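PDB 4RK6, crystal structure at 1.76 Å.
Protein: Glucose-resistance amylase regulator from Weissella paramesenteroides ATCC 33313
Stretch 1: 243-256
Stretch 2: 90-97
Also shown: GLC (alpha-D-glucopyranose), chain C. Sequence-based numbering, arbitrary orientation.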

ATOM      1  N   ASP A 243     -14.071   1.119  -8.817  1.00 24.47           N
ATOM      2  CA  ASP A 243     -14.352  -0.189  -8.284  1.00 24.81           C
ATOM      3  C   ASP A 243     -13.284  -1.183  -8.726  1.00 27.39           C
ATOM      4  O   ASP A 243     -13.501  -1.976  -9.650  1.00 23.48           O
ATOM      5  CB  ASP A 243     -15.775  -0.603  -8.722  1.00 26.28           C
ATOM      6  CG  ASP A 243     -16.335  -1.770  -7.901  1.00 31.77           C
ATOM      7  OD1 ASP A 243     -15.569  -2.437  -7.185  1.00 27.93           O
ATOM      8  OD2 ASP A 243     -17.563  -1.987  -7.995  1.00 32.64           O
ATOM      9  N   PHE A 244     -12.104  -1.110  -8.102  1.00 25.61           N
ATOM     10  CA  PHE A 244     -10.963  -1.915  -8.549  1.00 22.41           C
ATOM     11  C   PHE A 244     -11.230  -3.416  -8.442  1.00 25.91           C
ATOM     12  O   PHE A 244     -10.855  -4.175  -9.323  1.00 25.67           O
ATOM     13  CB  PHE A 244      -9.671  -1.554  -7.807  1.00 23.50           C
ATOM     14  CG  PHE A 244      -9.158  -0.181  -8.137  1.00 25.71           C
ATOM     15  CD1 PHE A 244      -8.751   0.129  -9.432  1.00 23.64           C
ATOM     16  CD2 PHE A 244      -9.106   0.814  -7.165  1.00 28.32           C
ATOM     17  CE1 PHE A 244      -8.292   1.404  -9.743  1.00 23.70           C
ATOM     18  CE2 PHE A 244      -8.653   2.090  -7.477  1.00 26.01           C
ATOM     19  CZ  PHE A 244      -8.238   2.376  -8.767  1.00 24.21           C
ATOM     20  N   PRO A 245     -11.868  -3.856  -7.351  1.00 24.93           N
ATOM     21  CA  PRO A 245     -12.121  -5.290  -7.319  1.00 28.28           C
ATOM     22  C   PRO A 245     -13.054  -5.723  -8.445  1.00 19.68           C
ATOM     23  O   PRO A 245     -12.814  -6.803  -8.999  1.00 24.32           O
ATOM     24  CB  PRO A 245     -12.738  -5.535  -5.927  1.00 32.97           C
ATOM     25  CG  PRO A 245     -12.342  -4.322  -5.119  1.00 44.25           C
ATOM     26  CD  PRO A 245     -12.286  -3.183  -6.106  1.00 33.00           C
ATOM     27  N   GLU A 246     -14.042  -4.908  -8.802  1.00 24.49           N
ATOM     28  CA  GLU A 246     -14.950  -5.261  -9.900  1.00 24.23           C
ATOM     29  C   GLU A 246     -14.177  -5.318 -11.226  1.00 27.80           C
ATOM     30  O   GLU A 246     -14.362  -6.237 -12.030  1.00 24.24           O
ATOM     31  CB  GLU A 246     -16.129  -4.324  -9.975  1.00 25.41           C
ATOM     32  CG  GLU A 246     -17.095  -4.646 -11.099  1.00 24.10           C
ATOM     33  CD  GLU A 246     -17.890  -5.923 -10.894  1.00 39.00           C
ATOM     34  OE1 GLU A 246     -17.719  -6.636  -9.870  1.00 39.96           O
ATOM     35  OE2 GLU A 246     -18.723  -6.193 -11.786  1.00 38.39           O
ATOM     36  N   ILE A 247     -13.266  -4.367 -11.433  1.00 23.17           N
ATOM     37  CA  ILE A 247     -12.387  -4.437 -12.617  1.00 21.63           C
ATOM     38  C   ILE A 247     -11.670  -5.781 -12.696  1.00 25.94           C
ATOM     39  O   ILE A 247     -11.644  -6.409 -13.747  1.00 23.09           O
ATOM     40  CB  ILE A 247     -11.405  -3.237 -12.659  1.00 20.27           C
ATOM     41  CG1 ILE A 247     -12.183  -1.946 -12.870  1.00 22.10           C
ATOM     42  CG2 ILE A 247     -10.346  -3.434 -13.741  1.00 21.99           C
ATOM     43  CD1 ILE A 247     -11.395  -0.682 -12.530  1.00 22.41           C
ATOM     44  N   GLY A 248     -11.104  -6.237 -11.581  1.00 21.04           N
ATOM     45  CA  GLY A 248     -10.425  -7.519 -11.531  1.00 22.42           C
ATOM     46  C   GLY A 248     -11.381  -8.679 -11.801  1.00 26.30           C
ATOM     47  O   GLY A 248     -11.087  -9.554 -12.613  1.00 24.21           O
ATOM     48  N   ARG A 249     -12.534  -8.692 -11.134  1.00 24.11           N
ATOM     49  CA  ARG A 249     -13.485  -9.799 -11.344  1.00 24.83           C
ATOM     50  C   ARG A 249     -13.943  -9.904 -12.806  1.00 26.10           C
ATOM     51  O   ARG A 249     -14.009 -11.007 -13.375  1.00 26.76           O
ATOM     52  CB  ARG A 249     -14.725  -9.631 -10.456  1.00 28.99           C
ATOM     53  CG  ARG A 249     -14.476  -9.862  -8.979  1.00 41.45           C
ATOM     54  CD  ARG A 249     -15.796  -9.973  -8.219  1.00 43.09           C
ATOM     55  NE  ARG A 249     -16.484  -8.689  -8.117  1.00 36.92           N
ATOM     56  CZ  ARG A 249     -16.264  -7.773  -7.163  1.00 32.18           C
ATOM     57  NH1 ARG A 249     -15.388  -7.990  -6.180  1.00 45.20           N
ATOM     58  NH2 ARG A 249     -16.950  -6.648  -7.178  1.00 42.40           N
ATOM     59  N   ILE A 250     -14.263  -8.768 -13.406  1.00 21.73           N
ATOM     60  CA  ILE A 250     -14.793  -8.723 -14.772  1.00 26.13           C
ATOM     61  C   ILE A 250     -13.714  -9.101 -15.788  1.00 26.31           C
ATOM     62  O   ILE A 250     -13.990  -9.826 -16.757  1.00 23.50           O
ATOM     63  CB  ILE A 250     -15.442  -7.359 -15.047  1.00 22.58           C
ATOM     64  CG1 ILE A 250     -16.685  -7.178 -14.144  1.00 28.96           C
ATOM     65  CG2 ILE A 250     -15.841  -7.179 -16.504  1.00 29.01           C
ATOM     66  CD1 ILE A 250     -17.814  -8.166 -14.369  1.00 33.36           C
ATOM     67  N   ALA A 251     -12.481  -8.658 -15.575  1.00 25.74           N
ATOM     68  CA  ALA A 251     -11.384  -9.104 -16.449  1.00 24.00           C
ATOM     69  C   ALA A 251     -11.236 -10.642 -16.441  1.00 24.66           C
ATOM     70  O   ALA A 251     -11.109 -11.283 -17.484  1.00 23.36           O
ATOM     71  CB  ALA A 251     -10.070  -8.443 -16.060  1.00 25.15           C
HETATM   72  N   MSE A 252     -11.290 -11.248 -15.265  1.00 22.65           N
HETATM   73  CA  MSE A 252     -11.175 -12.697 -15.171  1.00 21.08           C
HETATM   74  C   MSE A 252     -12.397 -13.336 -15.794  1.00 20.48           C
HETATM   75  O   MSE A 252     -12.284 -14.337 -16.521  1.00 22.36           O
HETATM   76  CB  MSE A 252     -10.957 -13.128 -13.718  1.00 26.10           C
HETATM   77  CG  MSE A 252     -10.703 -14.624 -13.575  1.00 28.69           C
HETATM   78 SE   MSE A 252      -9.163 -15.302 -14.564  1.00 30.03          SE
HETATM   79  CE  MSE A 252      -9.516 -17.240 -14.410  1.00 35.18           C
ATOM     80  N   GLN A 253     -13.564 -12.758 -15.567  1.00 21.52           N
ATOM     81  CA  GLN A 253     -14.794 -13.325 -16.157  1.00 24.18           C
ATOM     82  C   GLN A 253     -14.785 -13.277 -17.683  1.00 23.37           C
ATOM     83  O   GLN A 253     -15.281 -14.184 -18.355  1.00 23.50           O
ATOM     84  CB  GLN A 253     -16.046 -12.615 -15.646  1.00 27.35           C
ATOM     85  CG  GLN A 253     -17.293 -13.459 -15.837  1.00 27.35           C
ATOM     86  CD  GLN A 253     -17.209 -14.743 -15.049  1.00 30.05           C
ATOM     87  OE1 GLN A 253     -16.837 -14.739 -13.862  1.00 32.44           O
ATOM     88  NE2 GLN A 253     -17.542 -15.857 -15.689  1.00 28.25           N
ATOM     89  N   LEU A 254     -14.260 -12.189 -18.230  1.00 26.29           N
ATOM     90  CA  LEU A 254     -14.097 -12.066 -19.665  1.00 23.65           C
ATOM     91  C   LEU A 254     -13.261 -13.222 -20.208  1.00 24.73           C
ATOM     92  O   LEU A 254     -13.632 -13.855 -21.212  1.00 22.20           O
ATOM     93  CB  LEU A 254     -13.471 -10.715 -20.004  1.00 23.41           C
ATOM     94  CG  LEU A 254     -13.437 -10.284 -21.461  1.00 38.64           C
ATOM     95  CD1 LEU A 254     -14.857 -10.135 -21.977  1.00 35.72           C
ATOM     96  CD2 LEU A 254     -12.687  -8.964 -21.570  1.00 43.58           C
ATOM     97  N   PHE A 255     -12.168 -13.545 -19.522  1.00 21.13           N
ATOM     98  CA  PHE A 255     -11.316 -14.651 -19.945  1.00 20.98           C
ATOM     99  C   PHE A 255     -12.066 -15.971 -19.842  1.00 23.63           C
ATOM    100  O   PHE A 255     -12.051 -16.796 -20.788  1.00 24.61           O
ATOM    101  CB  PHE A 255     -10.012 -14.695 -19.130  1.00 22.19           C
ATOM    102  CG  PHE A 255      -9.238 -15.975 -19.296  1.00 21.76           C
ATOM    103  CD1 PHE A 255      -8.673 -16.304 -20.519  1.00 25.10           C
ATOM    104  CD2 PHE A 255      -9.088 -16.857 -18.243  1.00 22.74           C
ATOM    105  CE1 PHE A 255      -7.983 -17.492 -20.699  1.00 26.45           C
ATOM    106  CE2 PHE A 255      -8.380 -18.041 -18.404  1.00 32.21           C
ATOM    107  CZ  PHE A 255      -7.827 -18.365 -19.628  1.00 28.00           C
ATOM    108  N   LEU A 256     -12.715 -16.188 -18.705  1.00 22.62           N
ATOM    109  CA  LEU A 256     -13.459 -17.437 -18.494  1.00 22.65           C
ATOM    110  C   LEU A 256     -14.584 -17.629 -19.528  1.00 26.14           C
ATOM    111  O   LEU A 256     -14.861 -18.751 -19.941  1.00 25.37           O
ATOM    112  CB  LEU A 256     -14.030 -17.507 -17.085  1.00 25.52           C
ATOM    113  CG  LEU A 256     -12.983 -17.633 -15.973  1.00 24.23           C
ATOM    114  CD1 LEU A 256     -13.627 -17.400 -14.619  1.00 29.86           C
ATOM    115  CD2 LEU A 256     -12.272 -18.974 -16.046  1.00 29.04           C
TER
HETATM  116  C1  GLC C 401      -3.013   3.983 -12.810  1.00 48.41           C
HETATM  117  C2  GLC C 401      -4.439   3.577 -13.179  1.00 29.09           C
HETATM  118  C3  GLC C 401      -5.460   4.661 -12.902  1.00 25.54           C
HETATM  119  C4  GLC C 401      -5.233   5.235 -11.501  1.00 19.81           C
HETATM  120  C5  GLC C 401      -3.821   5.822 -11.457  1.00 28.21           C
HETATM  121  C6  GLC C 401      -3.491   6.401 -10.083  1.00 23.10           C
HETATM  122  O1  GLC C 401      -2.525   4.725 -13.860  1.00 33.22           O
HETATM  123  O2  GLC C 401      -4.528   3.255 -14.566  1.00 30.58           O
HETATM  124  O3  GLC C 401      -6.730   4.025 -12.991  1.00 25.92           O
HETATM  125  O4  GLC C 401      -6.217   6.181 -11.208  1.00 22.26           O
HETATM  126  O5  GLC C 401      -2.866   4.817 -11.674  1.00 30.84           O
HETATM  127  O6  GLC C 401      -3.538   5.419  -9.096  1.00 26.12           O
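Stretch 2 (90-97) ISVISLTA

What holds the centre of this contact together? Ala-251, well inside the helical stretch, presents a small methyl to the strand, and its CB lies 3.6 Å from Leu-95 CD1 and 4.2 Å from Ile-93 CG2. Ile-93 also reaches the helix backbone, its CD1 3.7 Å from Ala-251 O, and the same CD1 stands 4.0 Å from Phe-255 CB and 4.3 Å from Leu-254 CD2. Ile-93 thus packs against three helix residues at once.

How does the strand run against the helix? Residues 91-95 are extended and lie nearly antiparallel to helix 244-256, with a crossing angle of 162° and axes 9.4 Å apart at closest approach. The register follows from the two repeats: every second strand residue meets roughly every fourth helix residue, pairing Leu-95 with Ile-247, Ile-93 with Ala-251 and Ser-91 with Phe-255. Val-92 and Ser-94 point away, as strand alternation requires.

What continues the packing toward the start of the helix? Leu-95 sets its CG 4.1 Å from Ile-247 CG2, while its CD2 approaches Gly-248 CA at 4.3 Å, where the helix offers backbone alone. Just beyond the strand, Thr-96 has a positive phi of 74°, and its CG2 lies 4.3 Å from Ile-247 CD1 and 4.4 Å from Phe-244 CE1, at the edge of that ring.

Where does the contact become polar? At one end, Ser-91 OG sits 3.6 Å from Phe-255 CD1, at the ring edge, without a hydrogen bond. At the other, Thr-96 turns to sugar: GLC O2 donates a hydrogen bond to Thr-96 OG1 at 2.8 Å, and Thr-96 OG1 in turn donates to Leu-95 O at 2.6 Å. No hydrogen bond joins the two stretches, so side-chain packing carries most of their contact.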

ATOM      1  N   ILE A  90      -1.984 -17.380 -25.670  1.00 25.37           N
ATOM      2  CA  ILE A  90      -2.293 -16.928 -24.305  1.00 27.82           C
ATOM      3  C   ILE A  90      -3.153 -15.677 -24.422  1.00 27.75           C
ATOM      4  O   ILE A  90      -2.856 -14.783 -25.212  1.00 26.42           O
ATOM      5  CB  ILE A  90      -0.993 -16.647 -23.541  1.00 24.33           C
ATOM      6  CG1 ILE A  90      -0.185 -17.942 -23.416  1.00 25.26           C
ATOM      7  CG2 ILE A  90      -1.277 -16.020 -22.175  1.00 29.07           C
ATOM      8  CD1 ILE A  90       1.181 -17.743 -22.810  1.00 32.07           C
ATOM      9  N   SER A  91      -4.246 -15.625 -23.664  1.00 26.15           N
ATOM     10  CA  SER A  91      -5.103 -14.463 -23.641  1.00 22.67           C
ATOM     11  C   SER A  91      -4.431 -13.325 -22.918  1.00 25.32           C
ATOM     12  O   SER A  91      -3.778 -13.525 -21.897  1.00 27.76           O
ATOM     13  CB  SER A  91      -6.428 -14.774 -22.940  1.00 27.54           C
ATOM     14  OG  SER A  91      -7.205 -15.627 -23.750  1.00 31.06           O
ATOM     15  N   VAL A  92      -4.592 -12.130 -23.451  1.00 20.38           N
ATOM     16  CA  VAL A  92      -4.016 -10.947 -22.833  1.00 20.42           C
ATOM     17  C   VAL A  92      -5.137  -9.959 -22.688  1.00 25.78           C
ATOM     18  O   VAL A  92      -5.837  -9.683 -23.654  1.00 26.23           O
ATOM     19  CB  VAL A  92      -2.870 -10.344 -23.673  1.00 24.85           C
ATOM     20  CG1 VAL A  92      -2.287  -9.136 -22.984  1.00 25.17           C
ATOM     21  CG2 VAL A  92      -1.784 -11.376 -23.933  1.00 27.76           C
ATOM     22  N   ILE A  93      -5.320  -9.447 -21.473  1.00 20.67           N
ATOM     23  CA  ILE A  93      -6.356  -8.497 -21.175  1.00 17.69           C
ATOM     24  C   ILE A  93      -5.737  -7.382 -20.343  1.00 22.71           C
ATOM     25  O   ILE A  93      -4.975  -7.663 -19.440  1.00 24.10           O
ATOM     26  CB  ILE A  93      -7.515  -9.168 -20.419  1.00 21.15           C
ATOM     27  CG1 ILE A  93      -8.207 -10.183 -21.331  1.00 26.36           C
ATOM     28  CG2 ILE A  93      -8.504  -8.128 -19.917  1.00 23.14           C
ATOM     29  CD1 ILE A  93      -9.123 -11.135 -20.608  1.00 30.53           C
ATOM     30  N   SER A  94      -6.042  -6.135 -20.673  1.00 22.07           N
ATOM     31  CA  SER A  94      -5.506  -5.002 -19.902  1.00 21.89           C
ATOM     32  C   SER A  94      -6.554  -4.395 -18.971  1.00 23.33           C
ATOM     33  O   SER A  94      -7.755  -4.403 -19.254  1.00 23.58           O
ATOM     34  CB  SER A  94      -4.859  -3.949 -20.809  1.00 30.05           C
ATOM     35  OG  SER A  94      -5.788  -3.342 -21.671  1.00 25.73           O
ATOM     36  N   LEU A  95      -6.071  -3.897 -17.834  1.00 25.23           N
ATOM     37  CA  LEU A  95      -6.909  -3.423 -16.746  1.00 22.46           C
ATOM     38  C   LEU A  95      -6.561  -1.985 -16.383  1.00 22.74           C
ATOM     39  O   LEU A  95      -5.403  -1.666 -16.152  1.00 23.44           O
ATOM     40  CB  LEU A  95      -6.743  -4.332 -15.530  1.00 26.33           C
ATOM     41  CG  LEU A  95      -7.479  -5.689 -15.569  1.00 27.50           C
ATOM     42  CD1 LEU A  95      -7.065  -6.593 -16.692  1.00 35.62           C
ATOM     43  CD2 LEU A  95      -7.236  -6.398 -14.246  1.00 41.19           C
ATOM     44  N   THR A  96      -7.578  -1.131 -16.388  1.00 22.68           N
ATOM     45  CA  THR A  96      -7.488   0.310 -16.086  1.00 19.45           C
ATOM     46  C   THR A  96      -6.851   1.108 -17.220  1.00 21.22           C
ATOM     47  O   THR A  96      -6.658   2.308 -17.114  1.00 26.12           O
ATOM     48  CB  THR A  96      -6.791   0.621 -14.732  1.00 23.18           C
ATOM     49  OG1 THR A  96      -5.365   0.572 -14.879  1.00 26.25           O
ATOM     50  CG2 THR A  96      -7.252  -0.323 -13.645  1.00 29.39           C
ATOM     51  N   ALA A  97      -6.603   0.445 -18.338  1.00 23.86           N
ATOM     52  CA  ALA A  97      -5.894   1.050 -19.439  1.00 33.51           C
ATOM     53  C   ALA A  97      -6.145   0.226 -20.684  1.00 34.40           C
ATOM     54  O   ALA A  97      -6.275  -0.987 -20.614  1.00 25.81           O
ATOM     55  CB  ALA A  97      -4.401   1.095 -19.125  1.00 35.31           C
TER